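Sialidase domain-containing protein (PDB 5HX0) is of unknown function but folds as a six-bladed beta-propeller with BNR-repeat sequence features, consistent with a sialidase-like protein that may act on or bind glycans. Local coordinates at residues 154-159 and 195-200; 55-60 and 390-395; 267-272 and 316-321. All coordinates share one frame; numbering follows the deposited sequence.

Interaction 1. Residues 154-159 and 195-200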
ATOM      1  N   ASN A 154      21.712   7.814 -12.310  1.00 32.48           N
ATOM      2  CA  ASN A 154      21.203   9.048 -12.897  1.00 31.09           C
ATOM      3  C   ASN A 154      20.671  10.043 -11.875  1.00 29.26           C
ATOM      4  O   ASN A 154      20.169  11.104 -12.270  1.00 30.22           O
ATOM      5  CB  ASN A 154      20.115   8.730 -13.923  1.00 39.64           C
ATOM      6  CG  ASN A 154      20.681   8.093 -15.179  1.00 39.58           C
ATOM      7  OD1 ASN A 154      20.283   6.996 -15.566  1.00 48.18           O
ATOM      8  ND2 ASN A 154      21.625   8.780 -15.816  1.00 28.94           N
ATOM      9  N   LEU A 155      20.806   9.753 -10.583  1.00 25.73           N
ATOM     10  CA  LEU A 155      20.280  10.641  -9.557  1.00 29.92           C
ATOM     11  C   LEU A 155      20.966  11.994  -9.604  1.00 28.98           C
ATOM     12  O   LEU A 155      22.194  12.077  -9.693  1.00 28.74           O
ATOM     13  CB  LEU A 155      20.470  10.017  -8.175  1.00 27.87           C
ATOM     14  CG  LEU A 155      19.561   8.832  -7.862  1.00 29.15           C
ATOM     15  CD1 LEU A 155      20.085   8.085  -6.655  1.00 25.35           C
ATOM     16  CD2 LEU A 155      18.154   9.321  -7.604  1.00 24.18           C
ATOM     17  N   LYS A 156      20.168  13.057  -9.549  1.00 26.23           N
ATOM     18  CA  LYS A 156      20.730  14.371  -9.276  1.00 30.15           C
ATOM     19  C   LYS A 156      21.260  14.412  -7.846  1.00 36.23           C
ATOM     20  O   LYS A 156      20.652  13.860  -6.924  1.00 29.03           O
ATOM     21  CB  LYS A 156      19.681  15.464  -9.495  1.00 29.33           C
ATOM     22  CG  LYS A 156      20.252  16.879  -9.320  1.00 39.35           C
ATOM     23  CD  LYS A 156      19.550  17.916 -10.185  1.00 48.13           C
ATOM     24  CE  LYS A 156      18.131  18.178  -9.719  1.00 50.71           C
ATOM     25  NZ  LYS A 156      17.141  18.067 -10.821  1.00 50.21           N
ATOM     26  N   LYS A 157      22.416  15.042  -7.670  1.00 27.33           N
ATOM     27  CA  LYS A 157      23.051  15.128  -6.358  1.00 27.53           C
ATOM     28  C   LYS A 157      22.925  16.537  -5.800  1.00 28.56           C
ATOM     29  O   LYS A 157      22.830  17.494  -6.557  1.00 29.54           O
ATOM     30  CB  LYS A 157      24.520  14.718  -6.444  1.00 29.04           C
ATOM     31  CG  LYS A 157      24.733  13.313  -6.964  1.00 41.49           C
ATOM     32  CD  LYS A 157      26.184  12.887  -6.803  1.00 52.45           C
ATOM     33  CE  LYS A 157      26.378  11.430  -7.185  1.00 59.46           C
ATOM     34  NZ  LYS A 157      27.677  10.905  -6.687  1.00 64.56           N
ATOM     35  N   PRO A 158      22.921  16.676  -4.468  1.00 25.50           N
ATOM     36  CA  PRO A 158      23.021  15.612  -3.465  1.00 23.19           C
ATOM     37  C   PRO A 158      21.705  14.860  -3.247  1.00 18.10           C
ATOM     38  O   PRO A 158      20.616  15.411  -3.461  1.00 25.51           O
ATOM     39  CB  PRO A 158      23.429  16.362  -2.181  1.00 24.02           C
ATOM     40  CG  PRO A 158      23.417  17.853  -2.544  1.00 27.35           C
ATOM     41  CD  PRO A 158      22.693  17.988  -3.843  1.00 26.26           C
ATOM     42  N   TYR A 159      21.812  13.599  -2.849  1.00 20.00           N
ATOM     43  CA  TYR A 159      20.663  12.825  -2.386  1.00 24.41           C
ATOM     44  C   TYR A 159      21.079  12.068  -1.139  1.00 23.71           C
ATOM     45  O   TYR A 159      22.269  11.946  -0.829  1.00 20.87           O
ATOM     46  CB  TYR A 159      20.141  11.848  -3.449  1.00 22.34           C
ATOM     47  CG  TYR A 159      21.180  10.864  -3.931  1.00 24.29           C
ATOM     48  CD1 TYR A 159      21.408   9.674  -3.254  1.00 21.07           C
ATOM     49  CD2 TYR A 159      21.936  11.125  -5.072  1.00 27.09           C
ATOM     50  CE1 TYR A 159      22.361   8.765  -3.698  1.00 25.56           C
ATOM     51  CE2 TYR A 159      22.896  10.225  -5.516  1.00 26.03           C
ATOM     52  CZ  TYR A 159      23.095   9.049  -4.828  1.00 31.60           C
ATOM     53  OH  TYR A 159      24.045   8.165  -5.267  1.00 30.13           O
ATOM     54  N   ILE A 195      19.657  20.594   1.572  1.00 22.84           N
ATOM     55  CA  ILE A 195      20.471  20.446   0.371  1.00 23.27           C
ATOM     56  C   ILE A 195      20.038  19.327  -0.564  1.00 24.28           C
ATOM     57  O   ILE A 195      20.461  19.328  -1.727  1.00 21.42           O
ATOM     58  CB  ILE A 195      21.951  20.189   0.709  1.00 20.80           C
ATOM     59  CG1 ILE A 195      22.102  18.792   1.329  1.00 24.33           C
ATOM     60  CG2 ILE A 195      22.518  21.337   1.585  1.00 22.34           C
ATOM     61  CD1 ILE A 195      23.518  18.419   1.693  1.00 25.08           C
ATOM     62  N   ASN A 196      19.240  18.369  -0.099  1.00 21.83           N
ATOM     63  CA  ASN A 196      19.002  17.155  -0.875  1.00 21.63           C
ATOM     64  C   ASN A 196      17.941  17.347  -1.959  1.00 18.11           C
ATOM     65  O   ASN A 196      17.074  18.226  -1.879  1.00 21.86           O
ATOM     66  CB  ASN A 196      18.565  16.007   0.032  1.00 18.72           C
ATOM     67  CG  ASN A 196      19.680  15.502   0.888  1.00 27.39           C
ATOM     68  OD1 ASN A 196      19.593  15.522   2.115  1.00 37.74           O
ATOM     69  ND2 ASN A 196      20.750  15.061   0.254  1.00 20.75           N
ATOM     70  N   TYR A 197      18.036  16.496  -2.986  1.00 18.82           N
ATOM     71  CA  TYR A 197      16.962  16.212  -3.928  1.00 20.36           C
ATOM     72  C   TYR A 197      16.339  14.861  -3.593  1.00 19.70           C
ATOM     73  O   TYR A 197      17.012  13.969  -3.071  1.00 20.63           O
ATOM     74  CB  TYR A 197      17.486  16.194  -5.375  1.00 23.59           C
ATOM     75  CG  TYR A 197      17.966  17.559  -5.828  1.00 22.65           C
ATOM     76  CD1 TYR A 197      17.073  18.477  -6.372  1.00 29.85           C
ATOM     77  CD2 TYR A 197      19.291  17.936  -5.682  1.00 25.47           C
ATOM     78  CE1 TYR A 197      17.483  19.741  -6.767  1.00 31.82           C
ATOM     79  CE2 TYR A 197      19.720  19.207  -6.080  1.00 33.61           C
ATOM     80  CZ  TYR A 197      18.807  20.100  -6.622  1.00 36.04           C
ATOM     81  OH  TYR A 197      19.202  21.358  -7.025  1.00 43.89           O
ATOM     82  N   THR A 198      15.048  14.711  -3.909  1.00 18.69           N
ATOM     83  CA  THR A 198      14.378  13.425  -3.729  1.00 18.36           C
ATOM     84  C   THR A 198      14.871  12.398  -4.750  1.00 21.81           C
ATOM     85  O   THR A 198      15.544  12.721  -5.725  1.00 21.26           O
ATOM     86  CB  THR A 198      12.865  13.545  -3.901  1.00 15.68           C
ATOM     87  OG1 THR A 198      12.557  13.698  -5.296  1.00 18.43           O
ATOM     88  CG2 THR A 198      12.292  14.723  -3.113  1.00 15.27           C
ATOM     89  N   ALA A 199      14.450  11.143  -4.555  1.00 18.11           N
ATOM     90  CA  ALA A 199      14.786  10.107  -5.524  1.00 17.08           C
ATOM     91  C   ALA A 199      14.191  10.367  -6.904  1.00 23.64           C
ATOM     92  O   ALA A 199      14.542   9.667  -7.861  1.00 22.83           O
ATOM     93  CB  ALA A 199      14.316   8.749  -5.023  1.00 17.98           C
HETATM   94  N   MSE A 200      13.308  11.347  -7.041  1.00 14.97           N
HETATM   95  CA  MSE A 200      12.699  11.586  -8.334  1.00 18.03           C
HETATM   96  C   MSE A 200      13.128  12.927  -8.870  1.00 25.83           C
HETATM   97  O   MSE A 200      12.523  13.452  -9.799  1.00 29.22           O
HETATM   98  CB  MSE A 200      11.175  11.474  -8.212  1.00 20.47           C
HETATM   99  CG  MSE A 200      10.794  10.247  -7.366  1.00 28.13           C
HETATM  100 SE   MSE A 200       8.896   9.734  -7.490  1.00 55.43          SE
HETATM  101  CE  MSE A 200       8.386  10.427  -5.749  1.00 41.14           C
TER
HETATM  102  O   HOH W   1      17.944  13.186  -7.294  1.00 29.81           O
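The backbones of Tyr159 and Asn196 run past each other with their CA atoms 4.9 Å apart, and next to them Tyr197 N donates to Pro158 O (2.8 Å) in a nearly straight bond of 170°. Neither segment is regular structure, so this bond and water 1, which donates to Lys156 O and Thr198 O, join two loops. Tyr197 and Pro158 bury most surface; Lys156 adds a contact over the ring. Lys156 CG stands anti to the backbone N (chi1 -176°) and the chain then bends so that CE lies over one face of the Tyr197 ring, 3.6 Å from the centroid. NZ sits farther off-centre, 4.8 Å from that centroid, a cation-pi contact, and makes a weak hydrogen bond to Gly201 O. Lysine suits this exposed place, its methylenes covering the ring. Pro158, after a cis peptide, sets CD 3.4 Å from Ile195 O and 3.9 Å from Tyr197 CD2. Leu155 turns one methyl, CD2, to Ala199 O (3.6 Å) and the other, CD1, over the Tyr159 ring. The loops lie after helix 149-154 and after strand 183-186: Leu155 and Ala199 both rest on Val166 of strand 165-175, and Ile195 on Thr227 of strand 220-229.

Interaction 2. Residues 55-60 and 390-395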
ATOM      1  N   LYS A  55       4.769 -11.264  12.500  1.00 13.47           N
ATOM      2  CA  LYS A  55       5.146 -11.097  11.102  1.00 17.47           C
ATOM      3  C   LYS A  55       5.493  -9.654  10.743  1.00 16.11           C
ATOM      4  O   LYS A  55       5.910  -9.414   9.607  1.00 15.25           O
ATOM      5  CB  LYS A  55       4.011 -11.593  10.194  1.00 16.62           C
ATOM      6  CG  LYS A  55       3.743 -13.097  10.343  1.00 20.67           C
ATOM      7  CD  LYS A  55       2.759 -13.561   9.272  1.00 28.68           C
ATOM      8  CE  LYS A  55       2.212 -14.967   9.558  1.00 40.13           C
ATOM      9  NZ  LYS A  55       3.254 -15.891  10.094  1.00 41.06           N
ATOM     10  N   PHE A  56       5.330  -8.696  11.666  1.00  9.59           N
ATOM     11  CA  PHE A  56       5.395  -7.277  11.340  1.00  9.06           C
ATOM     12  C   PHE A  56       6.321  -6.533  12.289  1.00 12.91           C
ATOM     13  O   PHE A  56       6.421  -6.844  13.476  1.00 12.98           O
ATOM     14  CB  PHE A  56       3.989  -6.602  11.395  1.00 10.00           C
ATOM     15  CG  PHE A  56       3.080  -7.035  10.276  1.00 11.87           C
ATOM     16  CD1 PHE A  56       3.393  -6.706   8.962  1.00 12.32           C
ATOM     17  CD2 PHE A  56       1.936  -7.783  10.524  1.00 11.64           C
ATOM     18  CE1 PHE A  56       2.563  -7.105   7.889  1.00 13.81           C
ATOM     19  CE2 PHE A  56       1.101  -8.187   9.465  1.00 15.40           C
ATOM     20  CZ  PHE A  56       1.425  -7.840   8.137  1.00 11.72           C
ATOM     21  N   HIS A  57       6.989  -5.537  11.734  1.00 10.53           N
ATOM     22  CA  HIS A  57       7.661  -4.504  12.495  1.00 14.17           C
ATOM     23  C   HIS A  57       6.666  -3.347  12.607  1.00 12.32           C
ATOM     24  O   HIS A  57       6.301  -2.740  11.595  1.00 11.17           O
ATOM     25  CB  HIS A  57       8.945  -4.126  11.770  1.00 13.00           C
ATOM     26  CG  HIS A  57       9.821  -3.159  12.500  1.00 14.10           C
ATOM     27  ND1 HIS A  57       9.535  -1.812  12.589  1.00 13.71           N
ATOM     28  CD2 HIS A  57      11.016  -3.334  13.120  1.00 11.30           C
ATOM     29  CE1 HIS A  57      10.500  -1.205  13.262  1.00 15.02           C
ATOM     30  NE2 HIS A  57      11.414  -2.105  13.589  1.00 14.94           N
ATOM     31  N   ALA A  58       6.183  -3.078  13.825  1.00 11.79           N
ATOM     32  CA  ALA A  58       5.210  -2.018  14.080  1.00 10.44           C
ATOM     33  C   ALA A  58       5.892  -0.975  14.944  1.00 11.48           C
ATOM     34  O   ALA A  58       6.413  -1.310  16.015  1.00 11.84           O
ATOM     35  CB  ALA A  58       3.949  -2.557  14.774  1.00  8.25           C
ATOM     36  N   ALA A  59       5.918   0.279  14.485  1.00  9.97           N
ATOM     37  CA  ALA A  59       6.759   1.254  15.179  1.00 10.65           C
ATOM     38  C   ALA A  59       6.274   2.680  14.942  1.00 12.21           C
ATOM     39  O   ALA A  59       5.474   2.951  14.052  1.00  8.31           O
ATOM     40  CB  ALA A  59       8.225   1.109  14.742  1.00  9.56           C
ATOM     41  N   PHE A  60       6.803   3.603  15.762  1.00 10.57           N
ATOM     42  CA  PHE A  60       6.672   5.049  15.587  1.00 10.42           C
ATOM     43  C   PHE A  60       5.210   5.497  15.667  1.00  9.31           C
ATOM     44  O   PHE A  60       4.650   5.967  14.663  1.00 11.60           O
ATOM     45  CB  PHE A  60       7.290   5.475  14.232  1.00 11.22           C
ATOM     46  CG  PHE A  60       8.626   4.789  13.929  1.00 10.04           C
ATOM     47  CD1 PHE A  60       9.666   4.828  14.861  1.00 11.64           C
ATOM     48  CD2 PHE A  60       8.819   4.103  12.740  1.00 12.61           C
ATOM     49  CE1 PHE A  60      10.897   4.184  14.613  1.00 13.65           C
ATOM     50  CE2 PHE A  60      10.047   3.442  12.477  1.00 14.70           C
ATOM     51  CZ  PHE A  60      11.087   3.496  13.412  1.00 12.86           C
ATOM     52  N   GLY A 390      11.360 -10.717  21.298  1.00 18.11           N
ATOM     53  CA  GLY A 390      10.063 -10.371  20.767  1.00 20.71           C
ATOM     54  C   GLY A 390      10.108  -9.382  19.609  1.00 18.82           C
ATOM     55  O   GLY A 390      11.121  -8.728  19.349  1.00 16.62           O
ATOM     56  N   PRO A 391       8.982  -9.242  18.920  1.00 16.94           N
ATOM     57  CA  PRO A 391       8.884  -8.303  17.790  1.00 13.59           C
ATOM     58  C   PRO A 391       8.694  -6.850  18.224  1.00 13.16           C
ATOM     59  O   PRO A 391       8.314  -6.543  19.358  1.00 13.65           O
ATOM     60  CB  PRO A 391       7.632  -8.790  17.063  1.00 13.06           C
ATOM     61  CG  PRO A 391       6.756  -9.325  18.197  1.00 13.41           C
ATOM     62  CD  PRO A 391       7.715  -9.947  19.187  1.00 15.70           C
ATOM     63  N   GLN A 392       8.945  -5.944  17.280  1.00 11.12           N
ATOM     64  CA  GLN A 392       8.595  -4.541  17.479  1.00 11.32           C
ATOM     65  C   GLN A 392       7.072  -4.392  17.422  1.00 11.78           C
ATOM     66  O   GLN A 392       6.443  -4.735  16.414  1.00 11.47           O
ATOM     67  CB  GLN A 392       9.263  -3.671  16.414  1.00  9.46           C
ATOM     68  CG  GLN A 392      10.655  -3.181  16.789  1.00 12.08           C
ATOM     69  CD  GLN A 392      11.660  -4.311  16.959  1.00 19.34           C
ATOM     70  OE1 GLN A 392      11.601  -5.317  16.256  1.00 16.15           O
ATOM     71  NE2 GLN A 392      12.589  -4.152  17.902  1.00 12.88           N
ATOM     72  N   HIS A 393       6.477  -3.905  18.507  1.00  9.24           N
ATOM     73  CA  HIS A 393       5.026  -3.793  18.620  1.00 12.36           C
ATOM     74  C   HIS A 393       4.673  -2.437  19.229  1.00 11.14           C
ATOM     75  O   HIS A 393       5.526  -1.740  19.801  1.00 13.18           O
ATOM     76  CB  HIS A 393       4.452  -4.957  19.464  1.00 10.22           C
ATOM     77  CG  HIS A 393       4.948  -4.999  20.883  1.00 12.57           C
ATOM     78  ND1 HIS A 393       6.178  -5.518  21.234  1.00 14.45           N
ATOM     79  CD2 HIS A 393       4.374  -4.585  22.037  1.00 10.50           C
ATOM     80  CE1 HIS A 393       6.340  -5.419  22.544  1.00 12.75           C
ATOM     81  NE2 HIS A 393       5.267  -4.838  23.053  1.00 11.46           N
ATOM     82  N   ILE A 394       3.401  -2.057  19.118  1.00 10.67           N
ATOM     83  CA  ILE A 394       2.899  -0.857  19.790  1.00  8.66           C
ATOM     84  C   ILE A 394       2.433  -1.236  21.197  1.00  9.18           C
ATOM     85  O   ILE A 394       1.716  -2.220  21.387  1.00 10.78           O
ATOM     86  CB  ILE A 394       1.750  -0.212  18.994  1.00  7.82           C
ATOM     87  CG1 ILE A 394       2.090  -0.172  17.475  1.00 12.87           C
ATOM     88  CG2 ILE A 394       1.420   1.192  19.574  1.00  6.06           C
ATOM     89  CD1 ILE A 394       3.405   0.580  17.146  1.00 10.11           C
ATOM     90  N   ALA A 395       2.798  -0.419  22.177  1.00  8.84           N
ATOM     91  CA  ALA A 395       2.430  -0.648  23.564  1.00 12.94           C
ATOM     92  C   ALA A 395       2.102   0.704  24.195  1.00 13.58           C
ATOM     93  O   ALA A 395       2.217   1.758  23.558  1.00  9.42           O
ATOM     94  CB  ALA A 395       3.561  -1.351  24.317  1.00 14.47           C
TER
HETATM   95  O   HOH W   2       8.953  -7.055  14.609  1.00 13.78           O
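Pro391 starts the meeting of the segments, its CB lying 4.3 Å from Phe56 O where the beta-propeller closes on itself. Strand 56-65 belongs to the first blade built from consecutive strands, whereas strand 393-401 lies in the last, which strand 42-51 from the N-terminal end completes in the manner called Velcro closure. Gln392 N donates to water 2, which lies 2.8 Å from Phe56 O, and Gln392 O accepts from Ala58 N at 3.1 Å. Gln392 CB covers one face of the His57 ring, 3.9 Å from the centroid, and a bend at chi2 (64°) turns CD back beside the ring; amide and ring planes are 20° apart. Glutamine suits the place because its methylenes can lie against the imidazole while its amide reaches Asp365: Gln392 NE2 donates to Asp365 O, and Asp365 OD2 is hydrogen-bonded to His57 NE2, so one residue ties both side chains. His393 turns its CB away from strand 56-60 and gives ND1 to Pro391 O, a bond within its own segment. Ile394 then reaches back across, where the small Ala58 leaves room for a branched side chain: Ile394 CD1 ends 3.7 Å from Ala58 C and 4.0 Å from Ala58 CB.

Interaction 3. Residues 267-272 and 316-321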
ATOM      1  N   SER A 267       9.422  18.026  18.607  1.00 14.93           N
ATOM      2  CA  SER A 267       8.017  18.325  18.879  1.00 15.98           C
ATOM      3  C   SER A 267       7.891  19.777  19.310  1.00 19.58           C
ATOM      4  O   SER A 267       8.731  20.278  20.062  1.00 15.66           O
ATOM      5  CB  SER A 267       7.456  17.405  19.968  1.00 11.94           C
ATOM      6  OG  SER A 267       7.170  16.108  19.440  1.00 13.98           O
ATOM      7  N   VAL A 268       6.845  20.452  18.854  1.00 15.82           N
ATOM      8  CA  VAL A 268       6.687  21.871  19.132  1.00 14.49           C
ATOM      9  C   VAL A 268       5.472  22.054  20.031  1.00 15.03           C
ATOM     10  O   VAL A 268       4.568  21.210  20.066  1.00 15.73           O
ATOM     11  CB  VAL A 268       6.586  22.708  17.834  1.00 14.93           C
ATOM     12  CG1 VAL A 268       5.233  22.483  17.100  1.00 10.49           C
ATOM     13  CG2 VAL A 268       6.860  24.201  18.128  1.00 17.31           C
ATOM     14  N   TYR A 269       5.468  23.154  20.785  1.00 14.45           N
ATOM     15  CA  TYR A 269       4.442  23.398  21.791  1.00 15.04           C
ATOM     16  C   TYR A 269       4.280  24.906  21.985  1.00 15.55           C
ATOM     17  O   TYR A 269       5.255  25.653  21.909  1.00 20.45           O
ATOM     18  CB  TYR A 269       4.840  22.689  23.108  1.00 13.74           C
ATOM     19  CG  TYR A 269       3.829  22.848  24.215  1.00 19.34           C
ATOM     20  CD1 TYR A 269       2.661  22.101  24.209  1.00 15.82           C
ATOM     21  CD2 TYR A 269       4.048  23.741  25.265  1.00 16.70           C
ATOM     22  CE1 TYR A 269       1.709  22.252  25.211  1.00 23.52           C
ATOM     23  CE2 TYR A 269       3.101  23.895  26.292  1.00 13.64           C
ATOM     24  CZ  TYR A 269       1.926  23.142  26.240  1.00 19.05           C
ATOM     25  OH  TYR A 269       0.951  23.258  27.207  1.00 19.48           O
ATOM     26  N   GLU A 270       3.049  25.356  22.213  1.00 15.75           N
ATOM     27  CA  GLU A 270       2.792  26.750  22.555  1.00 16.03           C
ATOM     28  C   GLU A 270       2.279  26.813  23.980  1.00 19.39           C
ATOM     29  O   GLU A 270       1.324  26.104  24.327  1.00 18.68           O
ATOM     30  CB  GLU A 270       1.774  27.381  21.608  1.00 19.03           C
ATOM     31  CG  GLU A 270       1.629  28.895  21.776  1.00 26.41           C
ATOM     32  CD  GLU A 270       0.481  29.423  20.934  1.00 32.01           C
ATOM     33  OE1 GLU A 270      -0.691  29.185  21.308  1.00 28.32           O
ATOM     34  OE2 GLU A 270       0.746  30.014  19.871  1.00 31.42           O
ATOM     35  N   THR A 271       2.902  27.669  24.800  1.00 20.00           N
ATOM     36  CA  THR A 271       2.543  27.761  26.209  1.00 18.73           C
ATOM     37  C   THR A 271       1.347  28.689  26.394  1.00 21.37           C
ATOM     38  O   THR A 271       0.994  29.446  25.483  1.00 18.20           O
ATOM     39  CB  THR A 271       3.723  28.275  27.018  1.00 20.90           C
ATOM     40  OG1 THR A 271       3.931  29.660  26.706  1.00 19.80           O
ATOM     41  CG2 THR A 271       4.968  27.474  26.686  1.00 15.73           C
ATOM     42  N   PRO A 272       0.698  28.651  27.565  1.00 19.54           N
ATOM     43  CA  PRO A 272      -0.441  29.561  27.780  1.00 24.91           C
ATOM     44  C   PRO A 272      -0.077  31.023  27.614  1.00 25.34           C
ATOM     45  O   PRO A 272      -0.888  31.794  27.086  1.00 23.15           O
ATOM     46  CB  PRO A 272      -0.889  29.226  29.209  1.00 21.69           C
ATOM     47  CG  PRO A 272      -0.543  27.721  29.341  1.00 18.59           C
ATOM     48  CD  PRO A 272       0.761  27.580  28.588  1.00 15.55           C
ATOM     49  N   ALA A 316       5.264  16.437  23.730  1.00 13.98           N
ATOM     50  CA  ALA A 316       4.699  17.253  24.806  1.00 17.30           C
ATOM     51  C   ALA A 316       3.182  17.273  24.709  1.00 15.61           C
ATOM     52  O   ALA A 316       2.630  17.501  23.627  1.00 14.74           O
ATOM     53  CB  ALA A 316       5.228  18.688  24.771  1.00 15.78           C
ATOM     54  N   LEU A 317       2.520  17.065  25.850  1.00 16.80           N
ATOM     55  CA  LEU A 317       1.064  17.081  25.964  1.00  9.39           C
ATOM     56  C   LEU A 317       0.654  18.030  27.084  1.00 13.61           C
ATOM     57  O   LEU A 317       1.148  17.904  28.209  1.00 13.41           O
ATOM     58  CB  LEU A 317       0.539  15.673  26.275  1.00 12.30           C
ATOM     59  CG  LEU A 317      -0.955  15.594  26.619  1.00 15.83           C
ATOM     60  CD1 LEU A 317      -1.787  15.889  25.384  1.00 18.50           C
ATOM     61  CD2 LEU A 317      -1.313  14.212  27.196  1.00 19.07           C
ATOM     62  N   ARG A 318      -0.251  18.968  26.788  1.00 13.17           N
ATOM     63  CA  ARG A 318      -0.774  19.852  27.824  1.00 17.17           C
ATOM     64  C   ARG A 318      -1.778  19.066  28.660  1.00 20.41           C
ATOM     65  O   ARG A 318      -2.737  18.518  28.111  1.00 16.49           O
ATOM     66  CB  ARG A 318      -1.437  21.085  27.207  1.00 14.57           C
ATOM     67  CG  ARG A 318      -1.916  22.097  28.251  1.00 20.70           C
ATOM     68  CD  ARG A 318      -2.677  23.270  27.593  1.00 19.53           C
ATOM     69  NE  ARG A 318      -1.751  24.127  26.852  1.00 21.64           N
ATOM     70  CZ  ARG A 318      -2.050  25.335  26.387  1.00 31.29           C
ATOM     71  NH1 ARG A 318      -3.272  25.830  26.571  1.00 23.55           N
ATOM     72  NH2 ARG A 318      -1.130  26.048  25.732  1.00 22.74           N
ATOM     73  N   LEU A 319      -1.564  19.000  29.971  1.00 14.81           N
ATOM     74  CA  LEU A 319      -2.468  18.309  30.889  1.00 12.78           C
ATOM     75  C   LEU A 319      -3.621  19.221  31.296  1.00 17.16           C
ATOM     76  O   LEU A 319      -3.607  20.425  31.048  1.00 19.02           O
ATOM     77  CB  LEU A 319      -1.680  17.845  32.114  1.00 15.78           C
ATOM     78  CG  LEU A 319      -0.583  16.828  31.805  1.00 14.47           C
ATOM     79  CD1 LEU A 319       0.293  16.643  33.036  1.00 11.60           C
ATOM     80  CD2 LEU A 319      -1.225  15.498  31.414  1.00 19.52           C
ATOM     81  N   PRO A 320      -4.663  18.683  31.932  1.00 19.11           N
ATOM     82  CA  PRO A 320      -5.830  19.528  32.240  1.00 18.76           C
ATOM     83  C   PRO A 320      -5.536  20.697  33.163  1.00 22.75           C
ATOM     84  O   PRO A 320      -6.313  21.654  33.171  1.00 25.00           O
ATOM     85  CB  PRO A 320      -6.812  18.535  32.875  1.00 21.72           C
ATOM     86  CG  PRO A 320      -6.441  17.219  32.204  1.00 22.46           C
ATOM     87  CD  PRO A 320      -4.940  17.267  32.211  1.00 16.16           C
ATOM     88  N   ASP A 321      -4.443  20.676  33.933  1.00 16.90           N
ATOM     89  CA  ASP A 321      -4.099  21.793  34.798  1.00 20.51           C
ATOM     90  C   ASP A 321      -3.029  22.684  34.181  1.00 17.13           C
ATOM     91  O   ASP A 321      -2.444  23.506  34.886  1.00 19.87           O
ATOM     92  CB  ASP A 321      -3.656  21.282  36.176  1.00 25.32           C
ATOM     93  CG  ASP A 321      -2.376  20.453  36.121  1.00 26.29           C
ATOM     94  OD1 ASP A 321      -1.823  20.244  35.017  1.00 26.03           O
ATOM     95  OD2 ASP A 321      -1.928  19.989  37.196  1.00 28.26           O
TER
HETATM   96  O   HOH W   3       4.455  18.689  21.544  1.00 17.35           O
HETATM   97  O   HOH W   4      -1.911  27.271  23.111  1.00 37.59           O
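Arg318 reaches from the end of strand 314-318 to Tyr269 and Glu270 on strand 262-270, each strand being the first of its own propeller blade. Its NE donates to Tyr269 OH at 2.9 Å (154°), and its NH2 to the backbone Glu270 O at 2.8 Å in a more bent bond, with that oxygen near the guanidinium plane. A bend at chi3 (-71°) swings NE out of the extended line of the chain. Ring and guanidinium planes stand 73° apart, and Arg318 CB meets the edge of the Tyr269 ring, in its plane. Pro272 CG lies over one guanidinium face, offset toward its rim, an apolar lid on the cation. Water 4 donates to Glu270 OE1 and accepts a weak bond from Arg318 NH2; OE1 also accepts from Lys216 N. Nearer the start of both segments, water 3 donates to Val268 O and Ala316 O, bridging strands whose axes lie 7.8 Å apart. There small Ala316 admits Tyr269 CD1, 4.3 Å from its CB, while Ser267 OG bonds Met314 O and Ala211 N. Arginine is thus held directly by neutral oxygens, and the carboxylate oxygen Glu270 OE1, 5.4 Å from Arg318 NH2, probably offsets its charge without a salt bridge.

Interaction 2 is buried, whereas interactions 1 and 3 are partly buried, the first lying farthest out, 24 Å from the centre of the chain. Interactions 2 and 3 each join neighbouring blades, and 267-272 with 316-321 falls in the sequence enclosed by 55-60 and 390-395, on the other side of the centre. Interaction 1 links loops instead and shares no strand with them. Chemistry follows place: an exposed lysine over a tyrosine in the loops, methylenes over a histidine at the closure, and a guanidinium gripped by oxygens where two strands diverge. Water bridges backbone in all three. Interactions 1 and 2 both touch the second subunit; interaction 3 does not.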